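Local coordinates for protein putative alpha-L-fucosidase (Bacteroides thetaiotaomicron, PDB 4OUE) that probably hydrolyses alpha-L-fucosidic linkages, as a member of glycoside hydrolase family 29 with a TIM-barrel domain, at residues G210-E215 against E253-I258; D191-G196 against A204-M209; G121-P126 against E162-G167. All coordinates share one frame; numbering follows the deposited sequence.

Contact 1: G210-E215 against E253-I258; sequences GNEAGE and ETDVSI. With IPT (1-methylethyl 1-thio-beta-D-galactopyranoside), chain D.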
loop_
_atom_site.group_PDB
_atom_site.type_symbol
_atom_site.label_atom_id
_atom_site.label_comp_id
_atom_site.label_asym_id
_atom_site.label_seq_id
_atom_site.Cartn_x
_atom_site.Cartn_y
_atom_site.Cartn_z
ATOM N N GLY A 210 6.457 -7.591 -6.897
ATOM C CA GLY A 210 6.965 -8.134 -8.149
ATOM C C GLY A 210 6.654 -7.399 -9.435
ATOM O O GLY A 210 7.257 -7.700 -10.473
ATOM N N ASN A 211 5.713 -6.456 -9.403
ATOM C CA ASN A 211 5.487 -5.619 -10.585
ATOM C C ASN A 211 5.143 -4.167 -10.258
ATOM O O ASN A 211 4.941 -3.815 -9.093
ATOM C CB ASN A 211 4.440 -6.234 -11.519
ATOM C CG ASN A 211 3.043 -6.244 -10.919
ATOM O OD1 ASN A 211 2.332 -5.232 -10.940
ATOM N ND2 ASN A 211 2.633 -7.396 -10.401
ATOM N N GLU A 212 5.091 -3.326 -11.286
ATOM C CA GLU A 212 4.744 -1.920 -11.106
ATOM C C GLU A 212 3.490 -1.566 -11.899
ATOM O O GLU A 212 3.342 -0.437 -12.368
ATOM C CB GLU A 212 5.910 -1.022 -11.521
ATOM C CG GLU A 212 7.149 -1.169 -10.635
ATOM C CD GLU A 212 8.309 -0.294 -11.099
ATOM O OE1 GLU A 212 8.255 0.217 -12.242
ATOM O OE2 GLU A 212 9.273 -0.106 -10.318
ATOM N N ALA A 213 2.596 -2.542 -12.038
ATOM C CA ALA A 213 1.360 -2.377 -12.800
ATOM C C ALA A 213 0.167 -2.223 -11.873
ATOM O O ALA A 213 -0.957 -1.996 -12.330
ATOM C CB ALA A 213 1.146 -3.560 -13.720
ATOM N N GLY A 214 0.410 -2.354 -10.570
ATOM C CA GLY A 214 -0.648 -2.204 -9.585
ATOM C C GLY A 214 -1.447 -3.469 -9.337
ATOM O O GLY A 214 -2.615 -3.396 -8.913
ATOM N N GLU A 215 -0.836 -4.630 -9.582
ATOM C CA GLU A 215 -1.544 -5.891 -9.378
ATOM C C GLU A 215 -0.809 -6.835 -8.450
ATOM O O GLU A 215 0.131 -7.509 -8.871
ATOM C CB GLU A 215 -1.774 -6.604 -10.708
ATOM C CG GLU A 215 -2.435 -5.762 -11.761
ATOM C CD GLU A 215 -2.600 -6.518 -13.046
ATOM O OE1 GLU A 215 -2.915 -7.727 -12.967
ATOM O OE2 GLU A 215 -2.400 -5.908 -14.123
ATOM N N GLU A 253 3.290 -4.469 -0.428
ATOM C CA GLU A 253 2.899 -3.104 -0.745
ATOM C C GLU A 253 2.948 -2.930 -2.256
ATOM O O GLU A 253 3.990 -3.126 -2.873
ATOM C CB GLU A 253 3.842 -2.115 -0.068
ATOM C CG GLU A 253 3.388 -0.667 -0.166
ATOM C CD GLU A 253 4.407 0.282 0.422
ATOM O OE1 GLU A 253 4.261 0.664 1.604
ATOM O OE2 GLU A 253 5.364 0.637 -0.295
ATOM N N THR A 254 1.819 -2.557 -2.846
ATOM C CA THR A 254 1.705 -2.427 -4.299
ATOM C C THR A 254 1.954 -0.986 -4.766
ATOM O O THR A 254 1.222 -0.073 -4.370
ATOM C CB THR A 254 0.301 -2.870 -4.731
ATOM O OG1 THR A 254 0.086 -4.216 -4.280
ATOM C CG2 THR A 254 0.148 -2.822 -6.225
ATOM N N ASP A 255 2.965 -0.788 -5.613
ATOM C CA ASP A 255 3.329 0.556 -6.093
ATOM C C ASP A 255 3.044 0.770 -7.574
ATOM O O ASP A 255 3.347 -0.090 -8.400
ATOM C CB ASP A 255 4.802 0.877 -5.810
ATOM C CG ASP A 255 5.771 -0.108 -6.475
ATOM O OD1 ASP A 255 5.488 -1.332 -6.507
ATOM O OD2 ASP A 255 6.842 0.345 -6.961
ATOM N N VAL A 256 2.478 1.924 -7.907
ATOM C CA VAL A 256 2.161 2.231 -9.292
ATOM C C VAL A 256 2.063 3.745 -9.498
ATOM O O VAL A 256 1.684 4.489 -8.583
ATOM C CB VAL A 256 0.856 1.518 -9.726
ATOM C CG1 VAL A 256 -0.328 1.993 -8.890
ATOM C CG2 VAL A 256 0.589 1.713 -11.204
ATOM N N SER A 257 2.437 4.217 -10.683
ATOM C CA SER A 257 2.311 5.639 -10.956
ATOM C C SER A 257 0.951 5.915 -11.570
ATOM O O SER A 257 0.360 5.035 -12.208
ATOM C CB SER A 257 3.430 6.120 -11.876
ATOM O OG SER A 257 3.421 7.537 -12.005
ATOM N N ILE A 258 0.443 7.128 -11.371
ATOM C CA ILE A 258 -0.843 7.517 -11.952
ATOM C C ILE A 258 -0.617 7.905 -13.414
ATOM O O ILE A 258 -1.561 8.139 -14.178
ATOM C CB ILE A 258 -1.483 8.683 -11.151
ATOM C CG1 ILE A 258 -2.999 8.774 -11.422
ATOM C CG2 ILE A 258 -0.747 10.014 -11.425
ATOM C CD1 ILE A 258 -3.723 9.790 -10.543
HETATM C C1 IPT D . 12.436 -2.929 -8.751
HETATM C C2 IPT D . 13.377 -3.326 -7.666
HETATM O O2 IPT D . 14.234 -4.311 -8.112
HETATM C C3 IPT D . 12.577 -3.789 -6.489
HETATM O O3 IPT D . 13.438 -4.107 -5.448
HETATM C C4 IPT D . 11.597 -2.727 -6.075
HETATM O O4 IPT D . 12.279 -1.643 -5.541
HETATM C C5 IPT D . 10.813 -2.280 -7.274
HETATM O O5 IPT D . 11.668 -1.865 -8.292
HETATM C C6 IPT D . 9.909 -1.146 -6.906
HETATM O O6 IPT D . 8.900 -1.003 -7.841
HETATM S S1 IPT D . 13.370 -2.506 -10.207
HETATM C "C1'" IPT D . 12.302 -2.515 -11.623
HETATM C "C2'" IPT D . 12.500 -3.750 -12.439
HETATM C "C3'" IPT D . 10.885 -2.555 -11.180
HETATM O O HOH W 1 2.492 -2.466 -8.686
HETATM O O HOH W 2 3.629 2.538 -12.775
#

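Contact 2: D191-G196 against A204-M209; sequences DCVIFG and ADVRWM. With IPT (1-methylethyl 1-thio-beta-D-galactopyranoside), chain D.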
loop_
_atom_site.group_PDB
_atom_site.type_symbol
_atom_site.label_atom_id
_atom_site.label_comp_id
_atom_site.label_asym_id
_atom_site.label_seq_id
_atom_site.Cartn_x
_atom_site.Cartn_y
_atom_site.Cartn_z
ATOM N N ASP A 191 7.983 3.630 15.149
ATOM C CA ASP A 191 6.739 3.333 14.452
ATOM C C ASP A 191 6.907 3.258 12.933
ATOM O O ASP A 191 5.948 2.976 12.215
ATOM C CB ASP A 191 5.686 4.383 14.797
ATOM C CG ASP A 191 5.165 4.229 16.204
ATOM O OD1 ASP A 191 5.240 3.103 16.729
ATOM O OD2 ASP A 191 4.670 5.223 16.780
ATOM N N CYS A 192 8.122 3.507 12.448
ATOM C CA CYS A 192 8.368 3.625 11.009
ATOM C C CYS A 192 8.356 2.284 10.288
ATOM O O CYS A 192 9.134 1.391 10.610
ATOM C CB CYS A 192 9.713 4.317 10.749
ATOM S SG CYS A 192 10.123 4.557 8.991
ATOM N N VAL A 193 7.481 2.153 9.298
ATOM C CA VAL A 193 7.431 0.948 8.483
ATOM C C VAL A 193 8.586 0.936 7.475
ATOM O O VAL A 193 8.856 1.943 6.808
ATOM C CB VAL A 193 6.083 0.864 7.747
ATOM C CG1 VAL A 193 6.089 -0.277 6.761
ATOM C CG2 VAL A 193 4.962 0.680 8.751
ATOM N N ILE A 194 9.289 -0.188 7.371
ATOM C CA ILE A 194 10.361 -0.285 6.385
ATOM C C ILE A 194 9.924 -1.122 5.185
ATOM O O ILE A 194 9.583 -2.299 5.330
ATOM C CB ILE A 194 11.649 -0.896 6.971
ATOM C CG1 ILE A 194 12.252 0.021 8.037
ATOM C CG2 ILE A 194 12.668 -1.132 5.867
ATOM C CD1 ILE A 194 13.492 -0.573 8.696
ATOM N N PHE A 195 9.921 -0.505 4.008
ATOM C CA PHE A 195 9.718 -1.238 2.765
ATOM C C PHE A 195 11.070 -1.790 2.381
ATOM O O PHE A 195 11.934 -1.047 1.896
ATOM C CB PHE A 195 9.199 -0.308 1.669
ATOM C CG PHE A 195 9.071 -0.963 0.312
ATOM C CD1 PHE A 195 7.936 -1.689 -0.020
ATOM C CD2 PHE A 195 10.081 -0.837 -0.638
ATOM C CE1 PHE A 195 7.812 -2.278 -1.270
ATOM C CE2 PHE A 195 9.958 -1.417 -1.898
ATOM C CZ PHE A 195 8.824 -2.141 -2.212
ATOM N N GLY A 196 11.267 -3.086 2.622
ATOM C CA GLY A 196 12.552 -3.720 2.380
ATOM C C GLY A 196 12.640 -4.588 1.134
ATOM O O GLY A 196 11.749 -5.391 0.842
ATOM N N ALA A 204 12.827 -5.937 6.741
ATOM C CA ALA A 204 11.619 -5.472 6.060
ATOM C C ALA A 204 10.345 -5.663 6.880
ATOM O O ALA A 204 10.115 -6.742 7.430
ATOM C CB ALA A 204 11.476 -6.195 4.732
ATOM N N ASP A 205 9.508 -4.624 6.942
ATOM C CA ASP A 205 8.162 -4.756 7.505
ATOM C C ASP A 205 7.153 -5.104 6.418
ATOM O O ASP A 205 6.156 -5.791 6.676
ATOM C CB ASP A 205 7.718 -3.456 8.181
ATOM C CG ASP A 205 8.498 -3.161 9.439
ATOM O OD1 ASP A 205 8.513 -4.027 10.337
ATOM O OD2 ASP A 205 9.104 -2.067 9.523
ATOM N N VAL A 206 7.396 -4.583 5.214
ATOM C CA VAL A 206 6.539 -4.862 4.062
ATOM C C VAL A 206 7.435 -5.148 2.855
ATOM O O VAL A 206 8.600 -4.715 2.821
ATOM C CB VAL A 206 5.531 -3.705 3.765
ATOM C CG1 VAL A 206 4.646 -3.421 4.991
ATOM C CG2 VAL A 206 6.267 -2.429 3.321
ATOM N N ARG A 207 6.892 -5.880 1.882
ATOM C CA ARG A 207 7.664 -6.362 0.739
ATOM C C ARG A 207 7.147 -5.789 -0.574
ATOM O O ARG A 207 6.016 -5.303 -0.652
ATOM C CB ARG A 207 7.585 -7.897 0.668
ATOM C CG ARG A 207 6.204 -8.434 0.207
ATOM C CD ARG A 207 6.149 -9.968 0.195
ATOM N NE ARG A 207 4.988 -10.476 -0.542
ATOM C CZ ARG A 207 3.893 -10.978 0.031
ATOM N NH1 ARG A 207 3.797 -11.039 1.356
ATOM N NH2 ARG A 207 2.886 -11.413 -0.720
ATOM N N TRP A 208 7.968 -5.864 -1.616
ATOM C CA TRP A 208 7.491 -5.577 -2.961
ATOM C C TRP A 208 6.659 -6.757 -3.446
ATOM O O TRP A 208 6.783 -7.868 -2.920
ATOM C CB TRP A 208 8.678 -5.361 -3.902
ATOM C CG TRP A 208 8.267 -4.869 -5.264
ATOM C CD1 TRP A 208 7.275 -3.962 -5.558
ATOM C CD2 TRP A 208 8.837 -5.260 -6.514
ATOM N NE1 TRP A 208 7.209 -3.765 -6.917
ATOM C CE2 TRP A 208 8.154 -4.555 -7.525
ATOM C CE3 TRP A 208 9.866 -6.141 -6.873
ATOM C CZ2 TRP A 208 8.470 -4.702 -8.879
ATOM C CZ3 TRP A 208 10.175 -6.291 -8.214
ATOM C CH2 TRP A 208 9.485 -5.569 -9.204
ATOM N N MET A 209 5.808 -6.537 -4.442
ATOM C CA MET A 209 4.989 -7.640 -4.949
ATOM C C MET A 209 5.285 -7.993 -6.405
ATOM O O MET A 209 4.456 -8.619 -7.073
ATOM C CB MET A 209 3.494 -7.364 -4.747
ATOM C CG MET A 209 3.138 -5.893 -4.730
ATOM S SD MET A 209 3.541 -5.069 -6.275
ATOM C CE MET A 209 2.338 -5.859 -7.345
HETATM C C1 IPT D . 12.436 -2.929 -8.751
HETATM C C2 IPT D . 13.377 -3.326 -7.666
HETATM O O2 IPT D . 14.234 -4.311 -8.112
HETATM C C3 IPT D . 12.577 -3.789 -6.489
HETATM O O3 IPT D . 13.438 -4.107 -5.448
HETATM C C4 IPT D . 11.597 -2.727 -6.075
HETATM O O4 IPT D . 12.279 -1.643 -5.541
HETATM C C5 IPT D . 10.813 -2.280 -7.274
HETATM O O5 IPT D . 11.668 -1.865 -8.292
HETATM C C6 IPT D . 9.909 -1.146 -6.906
HETATM O O6 IPT D . 8.900 -1.003 -7.841
HETATM S S1 IPT D . 13.370 -2.506 -10.207
HETATM C "C1'" IPT D . 12.302 -2.515 -11.623
HETATM C "C2'" IPT D . 12.500 -3.750 -12.439
HETATM C "C3'" IPT D . 10.885 -2.555 -11.180
HETATM O O HOH W 3 10.673 -6.756 -1.215
#

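Contact 3: G121-P126 against E162-G167; sequences GIYLGP and ETWWDG. With IPT (1-methylethyl 1-thio-beta-D-galactopyranoside), chain D.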
loop_
_atom_site.group_PDB
_atom_site.type_symbol
_atom_site.label_atom_id
_atom_site.label_comp_id
_atom_site.label_asym_id
_atom_site.label_seq_id
_atom_site.Cartn_x
_atom_site.Cartn_y
_atom_site.Cartn_z
ATOM N N GLY A 121 6.591 10.052 5.096
ATOM C CA GLY A 121 7.516 8.958 4.878
ATOM C C GLY A 121 8.610 9.386 3.918
ATOM O O GLY A 121 8.432 10.325 3.130
ATOM N N ILE A 122 9.739 8.690 3.974
ATOM C CA ILE A 122 10.905 9.065 3.193
ATOM C C ILE A 122 11.339 7.919 2.277
ATOM O O ILE A 122 11.450 6.771 2.719
ATOM C CB ILE A 122 12.082 9.435 4.134
ATOM C CG1 ILE A 122 11.752 10.702 4.929
ATOM C CG2 ILE A 122 13.362 9.654 3.354
ATOM C CD1 ILE A 122 11.381 11.905 4.044
ATOM N N TYR A 123 11.563 8.234 1.000
ATOM C CA TYR A 123 12.284 7.354 0.080
ATOM C C TYR A 123 13.714 7.888 -0.005
ATOM O O TYR A 123 13.936 9.040 -0.383
ATOM C CB TYR A 123 11.602 7.379 -1.292
ATOM C CG TYR A 123 12.289 6.685 -2.463
ATOM C CD1 TYR A 123 11.664 5.641 -3.127
ATOM C CD2 TYR A 123 13.522 7.121 -2.951
ATOM C CE1 TYR A 123 12.255 5.021 -4.221
ATOM C CE2 TYR A 123 14.126 6.507 -4.038
ATOM C CZ TYR A 123 13.486 5.458 -4.669
ATOM O OH TYR A 123 14.083 4.848 -5.758
ATOM N N LEU A 124 14.683 7.051 0.346
ATOM C CA LEU A 124 16.085 7.452 0.322
ATOM C C LEU A 124 16.872 6.364 -0.405
ATOM O O LEU A 124 17.148 5.304 0.165
ATOM C CB LEU A 124 16.597 7.624 1.755
ATOM C CG LEU A 124 18.022 8.150 1.946
ATOM C CD1 LEU A 124 18.143 9.546 1.339
ATOM C CD2 LEU A 124 18.390 8.167 3.426
ATOM N N GLY A 125 17.231 6.628 -1.658
ATOM C CA GLY A 125 17.792 5.612 -2.539
ATOM C C GLY A 125 19.057 4.917 -2.067
ATOM O O GLY A 125 20.104 5.561 -1.917
ATOM N N PRO A 126 18.974 3.593 -1.829
ATOM C CA PRO A 126 20.197 2.851 -1.494
ATOM C C PRO A 126 21.264 2.976 -2.590
ATOM O O PRO A 126 22.367 3.430 -2.293
ATOM C CB PRO A 126 19.700 1.407 -1.340
ATOM C CG PRO A 126 18.262 1.565 -0.877
ATOM C CD PRO A 126 17.754 2.778 -1.647
ATOM N N GLU A 162 7.280 5.849 7.330
ATOM C CA GLU A 162 7.761 4.847 6.395
ATOM C C GLU A 162 9.110 5.244 5.829
ATOM O O GLU A 162 9.352 6.418 5.542
ATOM C CB GLU A 162 6.746 4.592 5.270
ATOM C CG GLU A 162 7.133 3.414 4.382
ATOM C CD GLU A 162 5.937 2.692 3.777
ATOM O OE1 GLU A 162 4.805 2.854 4.295
ATOM O OE2 GLU A 162 6.134 1.951 2.780
ATOM N N THR A 163 9.987 4.254 5.702
ATOM C CA THR A 163 11.270 4.411 5.027
ATOM C C THR A 163 11.277 3.426 3.863
ATOM O O THR A 163 11.006 2.229 4.046
ATOM C CB THR A 163 12.451 4.136 5.984
ATOM O OG1 THR A 163 12.563 5.216 6.923
ATOM C CG2 THR A 163 13.766 4.039 5.216
ATOM N N TRP A 164 11.563 3.927 2.663
ATOM C CA TRP A 164 11.439 3.120 1.453
ATOM C C TRP A 164 12.802 2.799 0.861
ATOM O O TRP A 164 13.578 3.705 0.529
ATOM C CB TRP A 164 10.610 3.875 0.420
ATOM C CG TRP A 164 9.571 3.045 -0.287
ATOM C CD1 TRP A 164 8.334 2.688 0.189
ATOM C CD2 TRP A 164 9.661 2.505 -1.610
ATOM N NE1 TRP A 164 7.658 1.942 -0.757
ATOM C CE2 TRP A 164 8.451 1.820 -1.870
ATOM C CE3 TRP A 164 10.650 2.530 -2.597
ATOM C CZ2 TRP A 164 8.201 1.181 -3.084
ATOM C CZ3 TRP A 164 10.406 1.889 -3.797
ATOM C CH2 TRP A 164 9.190 1.220 -4.031
ATOM N N TRP A 165 13.090 1.506 0.720
ATOM C CA TRP A 165 14.365 1.070 0.151
ATOM C C TRP A 165 14.174 0.405 -1.219
ATOM O O TRP A 165 13.850 -0.790 -1.319
ATOM C CB TRP A 165 15.088 0.123 1.118
ATOM C CG TRP A 165 15.700 0.825 2.304
ATOM C CD1 TRP A 165 16.005 2.156 2.407
ATOM C CD2 TRP A 165 16.087 0.226 3.549
ATOM N NE1 TRP A 165 16.558 2.420 3.643
ATOM C CE2 TRP A 165 16.623 1.252 4.362
ATOM C CE3 TRP A 165 16.039 -1.077 4.052
ATOM C CZ2 TRP A 165 17.106 1.009 5.657
ATOM C CZ3 TRP A 165 16.525 -1.321 5.346
ATOM C CH2 TRP A 165 17.044 -0.282 6.131
ATOM N N ASP A 166 14.376 1.194 -2.265
ATOM C CA ASP A 166 14.306 0.705 -3.634
ATOM C C ASP A 166 15.435 -0.302 -3.838
ATOM O O ASP A 166 16.575 -0.065 -3.416
ATOM C CB ASP A 166 14.449 1.882 -4.603
ATOM C CG ASP A 166 13.884 1.587 -5.992
ATOM O OD1 ASP A 166 14.032 0.446 -6.489
ATOM O OD2 ASP A 166 13.288 2.511 -6.596
ATOM N N GLY A 167 15.119 -1.433 -4.464
ATOM C CA GLY A 167 16.109 -2.472 -4.698
ATOM C C GLY A 167 16.791 -2.346 -6.048
ATOM O O GLY A 167 17.694 -3.126 -6.366
HETATM C C1 IPT D . 12.436 -2.929 -8.751
HETATM C C2 IPT D . 13.377 -3.326 -7.666
HETATM O O2 IPT D . 14.234 -4.311 -8.112
HETATM C C3 IPT D . 12.577 -3.789 -6.489
HETATM O O3 IPT D . 13.438 -4.107 -5.448
HETATM C C4 IPT D . 11.597 -2.727 -6.075
HETATM O O4 IPT D . 12.279 -1.643 -5.541
HETATM C C5 IPT D . 10.813 -2.280 -7.274
HETATM O O5 IPT D . 11.668 -1.865 -8.292
HETATM C C6 IPT D . 9.909 -1.146 -6.906
HETATM O O6 IPT D . 8.900 -1.003 -7.841
HETATM S S1 IPT D . 13.370 -2.506 -10.207
HETATM C "C1'" IPT D . 12.302 -2.515 -11.623
HETATM C "C2'" IPT D . 12.500 -3.750 -12.439
HETATM C "C3'" IPT D . 10.885 -2.555 -11.180
#

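Contact 1: G210-E215 against E253-I258
Glu-212 and Asp-255 bring their carboxylates to one hydroxyl of the bound thiogalactoside, from two sides of the contact. The two carboxylate planes stand almost perpendicular, 89° apart. Glu-212 reaches out as an extended chain beyond CG, and its OE2 lies 2.7 Å from IPT O6. Asp-255 is short and takes the position between its own N and C (chi1 60°), which turns OD2 toward the sugar, 2.6 Å from O6. The two acid oxygens, Glu-212 OE2 and Asp-255 OD2, are 4.2 Å apart. Asp-255 OD1 also receives a weak hydrogen bond from Trp-208 NE1.

Beside the acids, methyl groups pack on the loop backbone. Thr-254 CG2 sits 3.5 Å from Gly-214 CA, while Thr-254 OG1 turns to Ser-290. Val-256 CG2 lies 3.7 Å from the carbonyl O of Glu-212. At the backbone angles of Gly-214 a CB would press on the carbonyl O of Ala-213 and come close to Val-256 CG1. The loop is shaped from within by an Asx turn, in which Ala-213 N donates to Asn-211 OD1 over 2.9 Å.

Two waters tie the backbones together. One links Asn-211 O, Gly-214 N and Asp-255 O; the other links Glu-212 O with Ser-257 N. The loop thus rides on the strand through water and methyl groups, without direct hydrogen bonds. Both acids lie within bonding distance of the sugar's O6, but its one proton can go to only one of them at a time.

Contact 2: D191-G196 against A204-M209
A single beta bridge joins Phe-195, on strand 193-195 of the TIM barrel, to Val-206 in the loop that follows it. Gly-196 N donates to Val-206 O at 3.1 Å, nearly in line with the carbonyl. Ile-194 O accepts twice, from Asp-205 N (2.8 Å) and Val-206 N (3.2 Å). Asp-205 answers with its side chain: OD2 takes Ile-194 N on its anti lone pair at 2.9 Å, and OD1 forms a salt bridge with Arg-13. Gly-196 CA lies against Ala-204 CB, with no room for a side chain there.

Phe-195 swings its ring along the loop because CG is anti to N (chi1 175°). Val-206 CG2 meets the ring edge, and Phe-195 CZ touches Trp-208 CB at 3.6 Å. The indole of Trp-208 lies flat under the sugar, with IPT C5 over its centre, 3.5 Å above the plane of the ring. An alanine in place of Trp-208 would probably leave the sugar face around C3 and C5 without its flat support, and Asp-255 OD1 without its weak bond from the indole N-H.

Val-193 and Phe-195 bond by backbone to strand 160-164, and the Phe-195 ring stacks on Trp-164. Ile-194 packs on helix 175-188, while Arg-207 bonds by backbone to Pro-251.

Contact 3: G121-P126 against E162-G167
Tyr-123 and Asp-166 both carry CG on the far side from the backbone N (chi1 172° and -158°), and these torsions bring phenol and carboxylate together above the strand ends. Tyr-123 OH donates to Asp-166 OD2 at 2.6 Å. The acid oxygen lies at the edge of the phenol ring, in its plane, and the carboxylate stands nearly perpendicular to the ring. The phenol meets OD2 on its anti side, 23° out of the carboxylate plane, while OD1 is held by Ala-168 N and faces the sugar. Asp-166 OD1 accepts from IPT O4 at 2.9 Å, and Gly-167 N donates to the same hydroxyl at 3.0 Å.

Beside this pair, Tyr-123 CD1 meets Trp-164 CE3 at 3.3 Å. The two rings touch rim to rim. Trp-164 CH2 reaches IPT C6, and its NE1 is taken by Glu-253. Farther along, Pro-126 CG rests on Asp-166 O and on Trp-165 CB.

The backbones run parallel. Ile-122 N donates to Glu-162 O, and Ile-122 O accepts from Trp-164 N, each at 2.8 Å. These are neighbouring strands of a TIM barrel, joined by a beta-alpha-beta crossover through helix 139-155. Their C-terminal ends carry the sugar site, as is usual for this fold.

Contacts 2 and 3 are buried, whereas contact 1 is only partly so and includes exposed loop residues. Contact 3 is direct strand pairing. Contact 2 joins a strand to a loop with both backbone and side-chain bonds, and contact 1 has water bridges and methyl packing in place of direct backbone bonds. Strand 193-195 of contact 2 pairs with strand 160-164 of contact 3 through Thr-163. Segment 204-209 in turn meets strand 253-257, where Glu-253 N probably donates to Arg-207 O (2.9 Å). It therefore connects strands 193-195 and 253-257 round the barrel. All three contacts reach the same sugar: contact 1 with acids, contact 2 with an aromatic face, contact 3 with an aspartate and a backbone N.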